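Local coordinates for protein reducing end xylose-releasing exo-oligoxylanase (Paenibacillus barengoltzii G22, PDB 5YXT) that probably hydrolyses xylo-oligosaccharides from the reducing end, releasing xylose, as a glycoside hydrolase of family 8, at residues N15-E19 / Y20-E24; G270-W273 / E274-A278. All coordinates share one frame; numbering follows the deposited sequence.

Contact 1: residues N15-E19 / Y20-E24; sequences NLLAE and YGYGE
Leu-16 O accepts from Tyr-20 N at 2.9 Å, and the short helix then ends in a Schellman motif at Gly-21, with Tyr-22 N bonded back to Leu-17 O at 3.1 Å and Gly-21 N to Ala-18 O. Gly-21 turns the chain with positive phi (108°).

Leu-16 lies over one face of the Tyr-20 ring. Its CG is 3.9 Å from the ring centroid, a CH-pi contact offset toward the rim. The branch CD1 comes closest, 3.5 Å from Tyr-20 CE1, while CD2 reaches the hydroxyl end. Tyr-20 carries its ring back along the helix because CG stands beside the backbone N (chi1 -82°).

Tyr-22 meets Leu-17 differently. Leu-17 O lies in the ring plane at the edge, 3.2 Å from Tyr-22 CD1, and Leu-17 CD2 packs near the same ring carbon. The hydroxyl of Tyr-22 hydrogen-bonds to Asp-342 OD1.

At the start of the helix Asn-15 is the N-cap. Its OD1 accepts from Ala-18 N at 3.1 Å in a nearly straight bond (165°), with the donor above the carbonyl plane. A water bonded to Glu-24 O makes a weak link to Asn-15 ND2. The Glu-24 carboxylate rests against Ala-18 CB.

Leu-17 packs on helices 24-40, 335-345 and 355-369. Tyr-20 also lies on helix 335-345, and Tyr-22 packs on Pro-280 of a second subunit.

Contact 2: residues G270-W273 / E274-A278; sequences GLDW and EWFAA
Trp-273 and Ala-277 form the tight part of this helix end. Ala-277 CA sits over one face of the indole, 3.6 Å from the centroid of the six-membered ring and 16° off its normal. This is a CH-pi contact, offset toward the rim. Ala-277 CB meets Trp-273 CZ2 at 4.0 Å. The indole reaches the end of the helix because CG is turned away from the backbone N (chi1 -179°), which sends it alongside the following turn.

A second CH-pi contact lies two residues earlier. Leu-271 covers one face of Trp-275, with CG above the centre of the indole. CD1 is 3.9 Å from the centroid of the five-membered ring, and CD2 faces the six-membered ring. The indole nitrogens are both held: Trp-273 NE1 hydrogen-bonds to Glu-3 O and Trp-275 NE1 to Tyr-373 O.

Helical bonds run from Glu-274 N to Gly-270 O, from Trp-275 N to Leu-271 O and from Phe-276 N to Asp-272 O, the last at 2.8 Å. The chain then turns out of the helix through the positive phi of Ala-277, whose N makes two weak bonds, to Asp-272 O and Trp-273 O.

The loose side is at the exposed Ala-278. A water accepts from Ala-278 N at 3.0 Å and donates weakly to Asp-272 OD2. That buried carboxylate oxygen is gripped more firmly by a salt bridge to Arg-225 and a hydrogen bond from Gln-282. Asp-272 OD1 lies 3.8 Å from Phe-276 CD2.

In a helical body consistent with the (alpha/alpha)6 barrel of family 8 enzymes, Trp-275 packs on helix 126-143, Leu-271 on helix 199-208 and Phe-276 on helix 214-231.

Contact 1 comes first in the chain, at the short helix 16-20, and contact 2 follows far later, at the end of helix 263-276. Their centres are about 19 Å apart. Their nearest atoms are about 6 Å apart, so they do not touch. Contact 1 lies farther from the centre of the chain than contact 2. The N-terminal region joins them: Arg-14 forms a salt bridge with Glu-274 and also touches Glu-19, and Glu-3, Ala-7 and Tyr-8 also meet contact 2. Leu-330 touches both Leu-16 and Glu-274. The short helix and the end of helix 263-276 therefore belong to one region where the N-terminal residues pack on the helical body, and each also meets another subunit.

Contact 1: residues N15-E19 / Y20-E24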
loop_
_atom_site.group_PDB
_atom_site.type_symbol
_atom_site.label_atom_id
_atom_site.label_comp_id
_atom_site.label_asym_id
_atom_site.label_seq_id
_atom_site.Cartn_x
_atom_site.Cartn_y
_atom_site.Cartn_z
ATOM N N ASN C 15 -18.995 -1.978 -13.777
ATOM C CA ASN C 15 -18.666 -0.611 -14.188
ATOM C C ASN C 15 -17.653 -0.122 -13.163
ATOM O O ASN C 15 -18.013 0.476 -12.147
ATOM C CB ASN C 15 -19.897 0.291 -14.248
ATOM C CG ASN C 15 -19.566 1.713 -14.698
ATOM O OD1 ASN C 15 -18.418 2.162 -14.601
ATOM N ND2 ASN C 15 -20.576 2.432 -15.185
ATOM N N LEU C 16 -16.375 -0.397 -13.439
ATOM C CA LEU C 16 -15.329 -0.159 -12.451
ATOM C C LEU C 16 -15.221 1.320 -12.096
ATOM O O LEU C 16 -15.010 1.664 -10.931
ATOM C CB LEU C 16 -13.988 -0.687 -12.967
ATOM C CG LEU C 16 -12.937 -0.845 -11.862
ATOM C CD1 LEU C 16 -13.495 -1.691 -10.741
ATOM C CD2 LEU C 16 -11.605 -1.425 -12.367
ATOM N N LEU C 17 -15.360 2.210 -13.084
ATOM C CA LEU C 17 -15.283 3.642 -12.792
ATOM C C LEU C 17 -16.358 4.053 -11.791
ATOM O O LEU C 17 -16.083 4.792 -10.838
ATOM C CB LEU C 17 -15.418 4.447 -14.082
ATOM C CG LEU C 17 -14.219 4.359 -15.029
ATOM C CD1 LEU C 17 -14.549 4.851 -16.437
ATOM C CD2 LEU C 17 -13.057 5.125 -14.452
ATOM N N ALA C 18 -17.583 3.562 -11.981
ATOM C CA ALA C 18 -18.653 3.891 -11.044
ATOM C C ALA C 18 -18.386 3.278 -9.679
ATOM O O ALA C 18 -18.624 3.919 -8.651
ATOM C CB ALA C 18 -19.996 3.423 -11.594
ATOM N N GLU C 19 -17.905 2.032 -9.652
ATOM C CA GLU C 19 -17.490 1.416 -8.399
ATOM C C GLU C 19 -16.512 2.304 -7.662
ATOM O O GLU C 19 -16.625 2.499 -6.446
ATOM C CB GLU C 19 -16.849 0.060 -8.676
ATOM C CG GLU C 19 -17.768 -0.992 -9.248
ATOM C CD GLU C 19 -17.327 -2.389 -8.850
ATOM O OE1 GLU C 19 -16.114 -2.577 -8.620
ATOM O OE2 GLU C 19 -18.187 -3.297 -8.778
ATOM N N TYR C 20 -15.553 2.855 -8.398
ATOM C CA TYR C 20 -14.469 3.647 -7.852
ATOM C C TYR C 20 -14.899 5.051 -7.449
ATOM O O TYR C 20 -14.108 5.758 -6.821
ATOM C CB TYR C 20 -13.338 3.733 -8.881
ATOM C CG TYR C 20 -12.409 2.533 -8.914
ATOM C CD1 TYR C 20 -12.759 1.327 -8.301
ATOM C CD2 TYR C 20 -11.183 2.605 -9.573
ATOM C CE1 TYR C 20 -11.897 0.232 -8.332
ATOM C CE2 TYR C 20 -10.318 1.517 -9.611
ATOM C CZ TYR C 20 -10.674 0.343 -8.997
ATOM O OH TYR C 20 -9.797 -0.715 -9.054
ATOM N N GLY C 21 -16.113 5.479 -7.800
ATOM C CA GLY C 21 -16.643 6.741 -7.318
ATOM C C GLY C 21 -16.715 7.851 -8.342
ATOM O O GLY C 21 -17.056 8.982 -7.975
ATOM N N TYR C 22 -16.384 7.582 -9.603
ATOM C CA TYR C 22 -16.645 8.551 -10.653
ATOM C C TYR C 22 -18.142 8.523 -10.968
ATOM O O TYR C 22 -18.816 7.502 -10.800
ATOM C CB TYR C 22 -15.763 8.252 -11.886
ATOM C CG TYR C 22 -14.286 8.186 -11.519
ATOM C CD1 TYR C 22 -13.708 6.988 -11.099
ATOM C CD2 TYR C 22 -13.479 9.332 -11.554
ATOM C CE1 TYR C 22 -12.375 6.920 -10.735
ATOM C CE2 TYR C 22 -12.138 9.280 -11.186
ATOM C CZ TYR C 22 -11.590 8.073 -10.779
ATOM O OH TYR C 22 -10.271 7.991 -10.410
ATOM N N GLY C 23 -18.686 9.671 -11.355
ATOM C CA GLY C 23 -20.126 9.757 -11.535
ATOM C C GLY C 23 -20.579 8.996 -12.767
ATOM O O GLY C 23 -19.933 9.032 -13.814
ATOM N N GLU C 24 -21.715 8.300 -12.639
ATOM C CA GLU C 24 -22.260 7.552 -13.769
ATOM C C GLU C 24 -22.472 8.462 -14.969
ATOM O O GLU C 24 -22.096 8.117 -16.095
ATOM C CB GLU C 24 -23.580 6.883 -13.379
ATOM C CG GLU C 24 -23.600 6.337 -11.964
ATOM C CD GLU C 24 -23.557 4.829 -11.924
ATOM O OE1 GLU C 24 -23.655 4.259 -10.813
ATOM O OE2 GLU C 24 -23.436 4.216 -13.007
HETATM O O HOH W 1 -21.891 5.178 -16.681
#

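Contact 2: residues G270-W273 / E274-A278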
loop_
_atom_site.group_PDB
_atom_site.type_symbol
_atom_site.label_atom_id
_atom_site.label_comp_id
_atom_site.label_asym_id
_atom_site.label_seq_id
_atom_site.Cartn_x
_atom_site.Cartn_y
_atom_site.Cartn_z
ATOM N N GLY C 270 -6.604 -8.180 -17.555
ATOM C CA GLY C 270 -7.767 -7.558 -16.956
ATOM C C GLY C 270 -9.053 -7.994 -17.632
ATOM O O GLY C 270 -10.047 -8.291 -16.959
ATOM N N LEU C 271 -9.050 -8.063 -18.970
ATOM C CA LEU C 271 -10.291 -8.408 -19.669
ATOM C C LEU C 271 -10.616 -9.887 -19.522
ATOM O O LEU C 271 -11.782 -10.245 -19.311
ATOM C CB LEU C 271 -10.231 -8.021 -21.146
ATOM C CG LEU C 271 -11.594 -8.063 -21.854
ATOM C CD1 LEU C 271 -12.585 -7.132 -21.182
ATOM C CD2 LEU C 271 -11.511 -7.757 -23.347
ATOM N N ASP C 272 -9.606 -10.759 -19.610
ATOM C CA ASP C 272 -9.850 -12.180 -19.370
ATOM C C ASP C 272 -10.387 -12.414 -17.967
ATOM O O ASP C 272 -11.333 -13.190 -17.778
ATOM C CB ASP C 272 -8.570 -12.988 -19.584
ATOM C CG ASP C 272 -8.807 -14.495 -19.504
ATOM O OD1 ASP C 272 -9.854 -14.983 -19.986
ATOM O OD2 ASP C 272 -7.948 -15.203 -18.947
ATOM N N TRP C 273 -9.793 -11.755 -16.967
ATOM C CA TRP C 273 -10.266 -11.945 -15.605
ATOM C C TRP C 273 -11.713 -11.491 -15.472
ATOM O O TRP C 273 -12.540 -12.196 -14.882
ATOM C CB TRP C 273 -9.393 -11.215 -14.589
ATOM C CG TRP C 273 -9.938 -11.488 -13.214
ATOM C CD1 TRP C 273 -10.724 -10.662 -12.456
ATOM C CD2 TRP C 273 -9.812 -12.705 -12.476
ATOM N NE1 TRP C 273 -11.070 -11.286 -11.277
ATOM C CE2 TRP C 273 -10.525 -12.542 -11.268
ATOM C CE3 TRP C 273 -9.159 -13.917 -12.714
ATOM C CZ2 TRP C 273 -10.598 -13.545 -10.304
ATOM C CZ3 TRP C 273 -9.235 -14.918 -11.750
ATOM C CH2 TRP C 273 -9.947 -14.720 -10.562
ATOM N N GLU C 274 -12.045 -10.319 -16.022
ATOM C CA GLU C 274 -13.424 -9.852 -15.932
ATOM C C GLU C 274 -14.380 -10.794 -16.657
ATOM O O GLU C 274 -15.470 -11.075 -16.152
ATOM C CB GLU C 274 -13.561 -8.425 -16.480
ATOM C CG GLU C 274 -15.011 -7.973 -16.770
ATOM C CD GLU C 274 -15.875 -7.742 -15.511
ATOM O OE1 GLU C 274 -15.497 -8.166 -14.392
ATOM O OE2 GLU C 274 -16.965 -7.134 -15.648
ATOM N N TRP C 275 -13.991 -11.301 -17.832
ATOM C CA TRP C 275 -14.914 -12.112 -18.627
ATOM C C TRP C 275 -15.025 -13.541 -18.122
ATOM O O TRP C 275 -16.097 -14.146 -18.239
ATOM C CB TRP C 275 -14.487 -12.168 -20.097
ATOM C CG TRP C 275 -14.884 -10.974 -20.919
ATOM C CD1 TRP C 275 -15.444 -9.814 -20.471
ATOM C CD2 TRP C 275 -14.727 -10.829 -22.329
ATOM N NE1 TRP C 275 -15.646 -8.955 -21.521
ATOM C CE2 TRP C 275 -15.207 -9.556 -22.673
ATOM C CE3 TRP C 275 -14.212 -11.653 -23.335
ATOM C CZ2 TRP C 275 -15.197 -9.089 -23.986
ATOM C CZ3 TRP C 275 -14.205 -11.192 -24.636
ATOM C CH2 TRP C 275 -14.696 -9.926 -24.953
ATOM N N PHE C 276 -13.944 -14.106 -17.589
ATOM C CA PHE C 276 -13.924 -15.526 -17.269
ATOM C C PHE C 276 -13.416 -15.851 -15.879
ATOM O O PHE C 276 -13.707 -16.949 -15.395
ATOM C CB PHE C 276 -13.097 -16.295 -18.314
ATOM C CG PHE C 276 -13.799 -16.403 -19.632
ATOM C CD1 PHE C 276 -14.783 -17.366 -19.826
ATOM C CD2 PHE C 276 -13.539 -15.505 -20.641
ATOM C CE1 PHE C 276 -15.466 -17.450 -21.021
ATOM C CE2 PHE C 276 -14.215 -15.585 -21.848
ATOM C CZ PHE C 276 -15.177 -16.553 -22.034
ATOM N N ALA C 277 -12.689 -14.948 -15.224
ATOM C CA ALA C 277 -12.214 -15.132 -13.851
ATOM C C ALA C 277 -11.627 -16.530 -13.660
ATOM O O ALA C 277 -11.908 -17.225 -12.682
ATOM C CB ALA C 277 -13.332 -14.843 -12.844
ATOM N N ALA C 278 -10.786 -16.929 -14.615
ATOM C CA ALA C 278 -10.366 -18.318 -14.775
ATOM C C ALA C 278 -9.035 -18.646 -14.118
ATOM O O ALA C 278 -8.816 -19.798 -13.739
ATOM C CB ALA C 278 -10.254 -18.671 -16.261
HETATM O O HOH W 2 -9.326 -15.176 -16.538
#